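D-alanyl transferase DltD (Enterococcus faecium TX0133A04, PDB 6PFX) probably transfers D-alanine to lipoteichoic acid of the Gram-positive cell envelope, as a membrane-associated member of the DltD family. Local coordinates at residues S49-S52 / S57-A60; Y127-S132 / Y142-L147; S151-N156 / A161-I166; K211-Q216 / S223-Q228. All blocks are in the same frame, centred on the assembly; numbering follows the deposited sequence.

Contact 1 (S49-S52 / S57-A60)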
# COMPACT_ATOMS: atom_id res chain seq x y z
N SER A 49 -0.49 -6.55 8.45
CA SER A 49 -0.09 -7.57 9.42
C SER A 49 -1.08 -7.72 10.58
O SER A 49 -0.84 -8.53 11.47
CB SER A 49 1.28 -7.23 10.00
OG SER A 49 1.18 -6.14 10.90
N ARG A 50 -2.18 -6.96 10.58
CA ARG A 50 -3.12 -7.02 11.70
C ARG A 50 -4.04 -8.23 11.51
O ARG A 50 -5.20 -8.11 11.11
CB ARG A 50 -3.92 -5.72 11.83
CG ARG A 50 -3.09 -4.44 11.99
CD ARG A 50 -2.16 -4.48 13.20
NE ARG A 50 -0.99 -5.33 13.00
CZ ARG A 50 -0.33 -5.93 13.98
NH1 ARG A 50 0.73 -6.69 13.70
NH2 ARG A 50 -0.72 -5.79 15.24
N ILE A 51 -3.51 -9.41 11.82
CA ILE A 51 -4.28 -10.64 11.66
C ILE A 51 -5.28 -10.76 12.81
O ILE A 51 -4.88 -10.85 13.98
CB ILE A 51 -3.38 -11.88 11.60
CG1 ILE A 51 -2.25 -11.71 10.58
CG2 ILE A 51 -4.22 -13.13 11.24
CD1 ILE A 51 -2.67 -11.86 9.15
N SER A 52 -6.56 -10.74 12.48
CA SER A 52 -7.67 -10.93 13.40
C SER A 52 -8.68 -11.76 12.61
O SER A 52 -8.46 -12.04 11.42
CB SER A 52 -8.29 -9.60 13.77
OG SER A 52 -9.08 -9.09 12.71
N SER A 57 -7.17 -12.13 4.67
CA SER A 57 -6.70 -13.49 4.45
C SER A 57 -7.50 -14.49 5.27
O SER A 57 -7.72 -15.62 4.83
CB SER A 57 -5.22 -13.60 4.81
OG SER A 57 -4.42 -12.71 4.03
N VAL A 58 -7.95 -14.09 6.47
CA VAL A 58 -8.74 -14.98 7.32
C VAL A 58 -10.13 -15.19 6.73
O VAL A 58 -10.61 -16.32 6.62
CB VAL A 58 -8.82 -14.45 8.77
CG1 VAL A 58 -9.64 -15.45 9.62
CG2 VAL A 58 -7.44 -14.22 9.34
N LEU A 59 -10.80 -14.11 6.31
CA LEU A 59 -12.12 -14.27 5.72
C LEU A 59 -12.06 -15.11 4.44
O LEU A 59 -12.92 -15.97 4.22
CB LEU A 59 -12.73 -12.90 5.43
CG LEU A 59 -13.02 -12.05 6.67
CD1 LEU A 59 -13.46 -10.67 6.23
CD2 LEU A 59 -14.08 -12.71 7.55
N ALA A 60 -11.07 -14.86 3.59
CA ALA A 60 -10.99 -15.61 2.34
C ALA A 60 -10.83 -17.11 2.61
O ALA A 60 -11.44 -17.94 1.92
CB ALA A 60 -9.83 -15.10 1.49
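V58, on helix 56-62, meets loop residues I51 and S52 with one branch, CG2, which touches both a main-chain oxygen and a methyl group. The tight side is at S52, where O lies 3.2 Å from V58 CG2 and V58 CB follows at 3.6 Å from the same S52 O. This is a close van der Waals approach of carbonyl to aliphatic carbon, with no hydrogen bond between the segments. The same CG2 meets I51 CG2 at 3.9 Å, the two side chains crossing at a slant. With CG1 of V58 anti to the backbone N (chi1 -179°), CG2 swings back beside that nitrogen and faces the loop. The side chain of S52 turns away from the helix, and its OG bonds to F54 N. I206 on helix 203-210 packs against both I51 and V58.

The other end of the segment is looser. S49 and R50 are partly exposed and reach nothing in 57-60. Here the bonds are polar and local: R50 approaches S49 OG side-on with NE and NH1, the NH1 bond being 2.9 Å, and OG lies nearly in the guanidinium plane. R50 NH2 goes on to a salt bridge with E344, while S49 OG also bonds to S46 O. S46 is the probable nucleophile of a Ser-His-Asp triad, as in SGNH hydrolases. The chemistry is thus divided: nondirectional van der Waals contacts, one of them to a carbonyl oxygen, join loop and helix, while directional bonds at the far end fix the chain just after S46.

Contact 2 (Y127-S132 / Y142-L147)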
# COMPACT_ATOMS: atom_id res chain seq x y z
N TYR A 127 16.94 -2.34 -11.47
CA TYR A 127 17.51 -2.78 -12.73
C TYR A 127 16.44 -3.42 -13.61
O TYR A 127 16.45 -3.25 -14.84
CB TYR A 127 18.65 -3.77 -12.47
CG TYR A 127 19.88 -3.21 -11.78
CD1 TYR A 127 19.97 -1.88 -11.42
CD2 TYR A 127 20.97 -4.04 -11.51
CE1 TYR A 127 21.09 -1.38 -10.80
CE2 TYR A 127 22.10 -3.55 -10.91
CZ TYR A 127 22.15 -2.22 -10.55
OH TYR A 127 23.26 -1.72 -9.92
N ASP A 128 15.51 -4.17 -13.00
CA ASP A 128 14.38 -4.69 -13.76
C ASP A 128 13.73 -3.58 -14.57
O ASP A 128 13.43 -3.74 -15.76
CB ASP A 128 13.32 -5.27 -12.82
CG ASP A 128 13.66 -6.67 -12.30
OD1 ASP A 128 14.54 -7.35 -12.86
OD2 ASP A 128 13.00 -7.07 -11.32
N TRP A 129 13.46 -2.44 -13.92
CA TRP A 129 12.82 -1.31 -14.58
C TRP A 129 13.69 -0.79 -15.71
O TRP A 129 13.22 -0.64 -16.84
CB TRP A 129 12.58 -0.23 -13.53
CG TRP A 129 12.42 1.15 -14.07
CD1 TRP A 129 11.49 1.58 -14.98
CD2 TRP A 129 13.19 2.31 -13.69
NE1 TRP A 129 11.65 2.93 -15.20
CE2 TRP A 129 12.68 3.40 -14.42
CE3 TRP A 129 14.25 2.52 -12.82
CZ2 TRP A 129 13.21 4.69 -14.31
CZ3 TRP A 129 14.78 3.80 -12.71
CH2 TRP A 129 14.25 4.86 -13.44
N LEU A 130 14.97 -0.56 -15.44
CA LEU A 130 15.85 0.01 -16.46
C LEU A 130 15.92 -0.88 -17.69
O LEU A 130 15.89 -0.38 -18.82
CB LEU A 130 17.25 0.22 -15.89
CG LEU A 130 17.38 1.28 -14.80
CD1 LEU A 130 18.79 1.30 -14.22
CD2 LEU A 130 17.03 2.65 -15.31
N PHE A 131 16.05 -2.19 -17.51
CA PHE A 131 16.13 -3.10 -18.65
C PHE A 131 14.78 -3.30 -19.33
O PHE A 131 14.74 -3.77 -20.47
CB PHE A 131 16.74 -4.45 -18.22
CG PHE A 131 18.22 -4.38 -17.97
CD1 PHE A 131 19.13 -4.38 -19.02
CD2 PHE A 131 18.72 -4.31 -16.68
CE1 PHE A 131 20.50 -4.31 -18.79
CE2 PHE A 131 20.09 -4.23 -16.45
CZ PHE A 131 20.97 -4.24 -17.50
N SER A 132 13.68 -2.90 -18.66
CA SER A 132 12.34 -3.00 -19.23
C SER A 132 11.99 -1.82 -20.11
O SER A 132 11.11 -1.94 -20.97
CB SER A 132 11.30 -3.06 -18.10
OG SER A 132 10.96 -1.76 -17.61
N TYR A 142 10.21 11.09 -13.82
CA TYR A 142 9.92 11.43 -12.43
C TYR A 142 10.63 10.46 -11.49
O TYR A 142 11.26 10.88 -10.51
CB TYR A 142 8.41 11.42 -12.19
CG TYR A 142 8.09 11.66 -10.74
CD1 TYR A 142 8.13 12.94 -10.20
CD2 TYR A 142 7.79 10.60 -9.90
CE1 TYR A 142 7.87 13.15 -8.86
CE2 TYR A 142 7.53 10.81 -8.55
CZ TYR A 142 7.57 12.09 -8.05
OH TYR A 142 7.31 12.34 -6.72
N LEU A 143 10.52 9.16 -11.76
CA LEU A 143 11.18 8.20 -10.89
C LEU A 143 12.69 8.42 -10.86
O LEU A 143 13.31 8.34 -9.79
CB LEU A 143 10.86 6.78 -11.34
CG LEU A 143 11.56 5.67 -10.56
CD1 LEU A 143 11.16 5.72 -9.11
CD2 LEU A 143 11.18 4.34 -11.21
N ALA A 144 13.31 8.70 -12.01
CA ALA A 144 14.74 8.95 -12.02
C ALA A 144 15.08 10.17 -11.17
O ALA A 144 16.03 10.14 -10.38
CB ALA A 144 15.26 9.13 -13.44
N ARG A 145 14.28 11.22 -11.29
CA ARG A 145 14.47 12.42 -10.49
C ARG A 145 14.38 12.10 -9.01
O ARG A 145 15.18 12.59 -8.20
CB ARG A 145 13.41 13.46 -10.86
CG ARG A 145 13.71 14.23 -12.12
CD ARG A 145 13.02 15.59 -12.15
NE ARG A 145 11.57 15.54 -11.99
CZ ARG A 145 10.71 15.19 -12.96
NH1 ARG A 145 11.16 14.84 -14.16
NH2 ARG A 145 9.41 15.20 -12.72
N ARG A 146 13.42 11.27 -8.63
CA ARG A 146 13.26 10.94 -7.22
C ARG A 146 14.42 10.10 -6.73
O ARG A 146 14.99 10.38 -5.67
CB ARG A 146 11.96 10.18 -7.01
CG ARG A 146 10.73 11.04 -7.09
CD ARG A 146 10.62 11.91 -5.85
NE ARG A 146 10.02 11.23 -4.70
CZ ARG A 146 10.38 11.42 -3.44
NH1 ARG A 146 11.38 12.24 -3.13
NH2 ARG A 146 9.76 10.77 -2.47
N LEU A 147 14.77 9.06 -7.48
CA LEU A 147 15.82 8.16 -7.03
C LEU A 147 17.13 8.90 -6.83
O LEU A 147 17.88 8.57 -5.91
CB LEU A 147 16.02 7.03 -8.05
CG LEU A 147 14.85 6.06 -8.13
CD1 LEU A 147 15.03 5.04 -9.22
CD2 LEU A 147 14.65 5.31 -6.80
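W129 and L143 reach toward each other from opposite directions, and the leucine methyl lands squarely on the indole. L143 CD2 sits 3.5 Å from the centroid of the six-membered ring, only 6° off its normal, a CH-pi contact over the middle of one face. The opposite face takes L130 CD2 from the same helix as the tryptophan, nearer the rim, so the ring is held flat between two leucines. L147 CD1 comes obliquely, 3.7 Å from W129 CZ3, and A144 CB is 4.4 Å from W129 CH2. In L143 a chi1 of 177° sets CG opposite the main-chain nitrogen, and W129 does much the same, which extends each side chain out from its helix toward the other. W129 NE1 hydrogen-bonds D140 OD1, earlier on helix 138-147, and L163 of helix 157-167 also packs on W129. Y83 and M84 of helix 79-89 also touch L143. The segment axes stay 12.9 Å apart at closest, a wide separation that the large indole bridges. Segments 127-132 and 142-147 run roughly antiparallel (145°), and their helices, 123-132 and 138-147, joined by a short connection, form an alpha-helical hairpin with an aromatic residue in its seam.

Contact 3 (S151-N156 / A161-I166)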
# COMPACT_ATOMS: atom_id res chain seq x y z
N SER A 151 20.63 9.04 -1.05
CA SER A 151 22.07 8.78 -1.02
C SER A 151 22.39 7.33 -1.34
O SER A 151 23.42 7.04 -1.96
CB SER A 151 22.63 9.17 0.34
OG SER A 151 22.48 10.57 0.55
N LYS A 152 21.52 6.39 -0.94
CA LYS A 152 21.80 4.99 -1.22
C LYS A 152 21.90 4.74 -2.72
O LYS A 152 22.70 3.91 -3.16
CB LYS A 152 20.73 4.10 -0.59
CG LYS A 152 21.13 2.64 -0.47
CD LYS A 152 20.31 1.93 0.58
CE LYS A 152 20.98 0.64 1.03
NZ LYS A 152 20.21 -0.06 2.10
N VAL A 153 21.10 5.45 -3.51
CA VAL A 153 21.19 5.32 -4.96
C VAL A 153 22.48 5.95 -5.47
O VAL A 153 23.15 5.39 -6.35
CB VAL A 153 19.94 5.97 -5.60
CG1 VAL A 153 20.10 6.12 -7.12
CG2 VAL A 153 18.69 5.15 -5.27
N LYS A 154 22.85 7.11 -4.92
CA LYS A 154 24.05 7.82 -5.32
C LYS A 154 25.33 7.05 -5.03
O LYS A 154 26.37 7.34 -5.63
CB LYS A 154 24.14 9.18 -4.59
CG LYS A 154 22.97 10.15 -4.81
CD LYS A 154 22.90 10.67 -6.24
CE LYS A 154 24.14 11.46 -6.64
NZ LYS A 154 23.99 12.15 -7.96
N GLU A 155 25.29 6.08 -4.11
CA GLU A 155 26.46 5.25 -3.87
C GLU A 155 26.90 4.52 -5.14
O GLU A 155 28.06 4.11 -5.24
CB GLU A 155 26.14 4.16 -2.84
CG GLU A 155 25.84 4.65 -1.45
CD GLU A 155 25.43 3.50 -0.53
OE1 GLU A 155 25.63 2.33 -0.92
OE2 GLU A 155 24.90 3.76 0.56
N ASN A 156 25.98 4.33 -6.08
CA ASN A 156 26.19 3.54 -7.29
C ASN A 156 26.40 4.50 -8.45
O ASN A 156 25.44 5.03 -9.00
CB ASN A 156 24.95 2.68 -7.50
CG ASN A 156 25.12 1.65 -8.59
OD1 ASN A 156 25.90 1.83 -9.53
ND2 ASN A 156 24.38 0.55 -8.49
N ALA A 161 24.65 7.70 -13.30
CA ALA A 161 24.80 8.31 -14.62
C ALA A 161 23.66 7.90 -15.54
O ALA A 161 23.19 8.70 -16.35
CB ALA A 161 26.15 7.94 -15.22
N ILE A 162 23.22 6.65 -15.42
CA ILE A 162 22.07 6.20 -16.20
C ILE A 162 20.82 6.98 -15.80
O ILE A 162 20.06 7.44 -16.66
CB ILE A 162 21.91 4.68 -16.08
CG1 ILE A 162 23.00 3.97 -16.88
CG2 ILE A 162 20.52 4.27 -16.52
CD1 ILE A 162 23.21 2.53 -16.46
N LEU A 163 20.62 7.18 -14.50
CA LEU A 163 19.44 7.93 -14.07
C LEU A 163 19.49 9.37 -14.54
O LEU A 163 18.46 9.96 -14.88
CB LEU A 163 19.29 7.88 -12.56
CG LEU A 163 19.00 6.52 -11.94
CD1 LEU A 163 18.96 6.64 -10.41
CD2 LEU A 163 17.71 5.91 -12.48
N GLN A 164 20.68 9.98 -14.56
CA GLN A 164 20.80 11.34 -15.10
C GLN A 164 20.39 11.40 -16.58
O GLN A 164 19.77 12.37 -17.02
CB GLN A 164 22.23 11.85 -14.92
CG GLN A 164 22.64 12.11 -13.46
CD GLN A 164 21.93 13.31 -12.85
OE1 GLN A 164 21.08 13.94 -13.48
NE2 GLN A 164 22.29 13.63 -11.61
N THR A 165 20.74 10.38 -17.36
CA THR A 165 20.31 10.32 -18.76
C THR A 165 18.79 10.29 -18.87
O THR A 165 18.20 11.03 -19.67
CB THR A 165 20.94 9.08 -19.40
OG1 THR A 165 22.37 9.20 -19.38
CG2 THR A 165 20.48 8.91 -20.83
N ILE A 166 18.14 9.44 -18.07
CA ILE A 166 16.69 9.32 -18.09
C ILE A 166 16.03 10.61 -17.61
O ILE A 166 15.01 11.05 -18.17
CB ILE A 166 16.24 8.10 -17.25
CG1 ILE A 166 16.77 6.83 -17.91
CG2 ILE A 166 14.74 8.13 -17.09
CD1 ILE A 166 16.67 5.59 -17.04
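The apolar part of the contact is a single pair: V153 CG1 against L163 CD1 at 3.5 Å, close for two methyl carbons. The two side chains cross at about a right angle. The chi1 of V153, 169°, turns CG1 away from its own amide nitrogen and presents that branch to helix 157-167. L159 and F117 also touch V153, and W129 lies against L163, so the pair belongs to a larger buried cluster.

The polar part lies at the rim. K154 folds its chain so that NZ comes within 4.3 Å of Q164 NE2, a loose approach of two nitrogens.

Capping makes the third kind. N156 is the N-cap of helix 157-167, its OD1 accepting from L159 N, and N156 O bonds to T160 OG1. N156 ND2 bonds to Y127 OH on helix 123-132. N156 N donates to V153 O at 3.0 Å.

The contact therefore rests largely on apolar packing of V153 and L163, with K154 and Q164 adding loose contact at the rim. N156 caps the start of helix 157-167 and probably helps to set the turn into it, while its amide, through Y127 OH, links that turn to helix 123-132.

Contact 4 (K211-Q216 / S223-Q228)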
# COMPACT_ATOMS: atom_id res chain seq x y z
N LYS A 211 -10.97 -20.07 13.11
CA LYS A 211 -11.84 -20.89 13.94
C LYS A 211 -12.79 -20.07 14.80
O LYS A 211 -13.76 -20.63 15.35
CB LYS A 211 -10.98 -21.77 14.86
CG LYS A 211 -10.12 -22.78 14.15
CD LYS A 211 -9.28 -23.57 15.14
CE LYS A 211 -8.41 -24.61 14.45
NZ LYS A 211 -7.54 -25.33 15.42
N ARG A 212 -12.55 -18.77 14.94
CA ARG A 212 -13.40 -17.93 15.76
C ARG A 212 -14.63 -17.44 15.02
O ARG A 212 -15.53 -16.87 15.64
CB ARG A 212 -12.58 -16.75 16.29
CG ARG A 212 -11.30 -17.21 16.97
CD ARG A 212 -10.42 -16.04 17.31
NE ARG A 212 -11.00 -15.23 18.36
CZ ARG A 212 -10.47 -14.09 18.81
NH1 ARG A 212 -9.34 -13.64 18.28
NH2 ARG A 212 -11.07 -13.42 19.78
N LEU A 213 -14.72 -17.69 13.72
CA LEU A 213 -15.77 -17.14 12.88
C LEU A 213 -16.93 -18.11 12.73
O LEU A 213 -16.77 -19.33 12.86
CB LEU A 213 -15.20 -16.87 11.49
CG LEU A 213 -14.14 -15.77 11.43
CD1 LEU A 213 -13.44 -15.77 10.08
CD2 LEU A 213 -14.78 -14.41 11.72
N PRO A 214 -18.12 -17.60 12.41
CA PRO A 214 -19.26 -18.50 12.15
C PRO A 214 -19.06 -19.29 10.87
O PRO A 214 -18.43 -18.82 9.92
CB PRO A 214 -20.45 -17.54 12.00
CG PRO A 214 -19.98 -16.22 12.50
CD PRO A 214 -18.50 -16.18 12.28
N LYS A 215 -19.65 -20.50 10.84
CA LYS A 215 -19.54 -21.36 9.68
C LYS A 215 -20.04 -20.67 8.42
O LYS A 215 -19.47 -20.83 7.33
CB LYS A 215 -20.35 -22.64 9.88
CG LYS A 215 -19.79 -23.64 10.88
CD LYS A 215 -20.68 -24.89 10.92
CE LYS A 215 -20.16 -25.93 11.91
NZ LYS A 215 -21.04 -27.15 11.94
N GLN A 216 -21.13 -19.92 8.54
CA GLN A 216 -21.74 -19.22 7.43
C GLN A 216 -21.47 -17.73 7.58
O GLN A 216 -21.59 -17.18 8.68
CB GLN A 216 -23.24 -19.45 7.39
CG GLN A 216 -23.63 -20.91 7.28
CD GLN A 216 -23.21 -21.53 5.95
OE1 GLN A 216 -23.20 -20.86 4.92
NE2 GLN A 216 -22.87 -22.81 5.98
N SER A 223 -20.15 -8.46 12.69
CA SER A 223 -20.05 -7.16 13.32
C SER A 223 -20.15 -7.28 14.84
O SER A 223 -19.38 -6.65 15.57
CB SER A 223 -21.17 -6.26 12.78
OG SER A 223 -21.18 -5.01 13.43
N ILE A 224 -21.10 -8.08 15.32
CA ILE A 224 -21.24 -8.30 16.76
C ILE A 224 -19.96 -8.86 17.34
O ILE A 224 -19.49 -8.43 18.39
CB ILE A 224 -22.44 -9.21 17.04
CG1 ILE A 224 -23.74 -8.45 16.80
CG2 ILE A 224 -22.37 -9.77 18.45
CD1 ILE A 224 -24.93 -9.36 16.69
N LEU A 225 -19.36 -9.84 16.64
CA LEU A 225 -18.12 -10.44 17.12
C LEU A 225 -16.99 -9.42 17.10
O LEU A 225 -16.19 -9.36 18.04
CB LEU A 225 -17.78 -11.67 16.28
CG LEU A 225 -16.45 -12.35 16.62
CD1 LEU A 225 -16.48 -12.99 17.97
CD2 LEU A 225 -16.11 -13.39 15.55
N ALA A 226 -16.92 -8.60 16.04
CA ALA A 226 -15.88 -7.58 15.98
C ALA A 226 -16.01 -6.58 17.13
O ALA A 226 -15.00 -6.13 17.69
CB ALA A 226 -15.90 -6.87 14.62
N ASN A 227 -17.24 -6.20 17.46
CA ASN A 227 -17.45 -5.30 18.58
C ASN A 227 -17.09 -5.96 19.90
O ASN A 227 -16.51 -5.32 20.79
CB ASN A 227 -18.91 -4.83 18.61
CG ASN A 227 -19.20 -3.77 17.57
OD1 ASN A 227 -18.32 -3.03 17.14
ND2 ASN A 227 -20.47 -3.67 17.20
N GLN A 228 -17.39 -7.26 20.05
CA GLN A 228 -17.03 -7.95 21.28
C GLN A 228 -15.52 -8.04 21.45
O GLN A 228 -14.99 -7.76 22.53
CB GLN A 228 -17.65 -9.34 21.34
CG GLN A 228 -19.16 -9.36 21.44
CD GLN A 228 -19.75 -10.75 21.18
OE1 GLN A 228 -19.11 -11.60 20.57
NE2 GLN A 228 -20.97 -10.96 21.65
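The backbone of loop 211-216 passes helix 219-233 with its closest CA pair, L213 and L225, 8.3 Å apart. L225 does most of the touching. Its CD2 lies 3.5 Å from R212 O, a van der Waals contact with the loop's main chain, and 4.2 Å from L213 CD2, which it meets with the two side chains at about a right angle. The leucine gets there because its first torsion is fully extended (chi1 176°), carrying the branched end out from the helix toward the loop. L213 has its CG beside the backbone N instead, and although its CB does not point at the helix, its CD2 bends in to L225. R212 also runs along helix 219-233, touching I229 and R232 beyond the segment, while NH1 forms a salt bridge with E209.

Around the pair, L213 also packs on L222, earlier on helix 219-233, and on V58, L59 and K62 of helix 56-62, while Y63 OH bonds to P214 O. A226 and S223 rest on helix 351-365, so helix 219-233 touches both the loop and helix 351-365, toward the periphery of the chain, about 27 Å from its centre (centre to centre).

Overall arrangement
In contacts 1 and 2 every touching residue is buried, whereas contacts 3 and 4 are partly buried, with polar or charged residues at their margins. They form two pairs on opposite sides of the chain's centre. Contacts 1 and 4, centres 13 Å apart, join at L213, whose CD1 is 3.9 Å from V58 CG1, near the loop that follows strand 39-43 of the parallel sheet. Contacts 2 and 3, centres 9 Å apart, share a helical bundle, in which L130 CD2 packs 3.4 Å from I166 CD1. None has a hydrogen bond between its segments: contact 2 relies on an aromatic face, contact 3 on methyls, and contacts 1 and 4 on methyls against both loop carbonyls and other methyls.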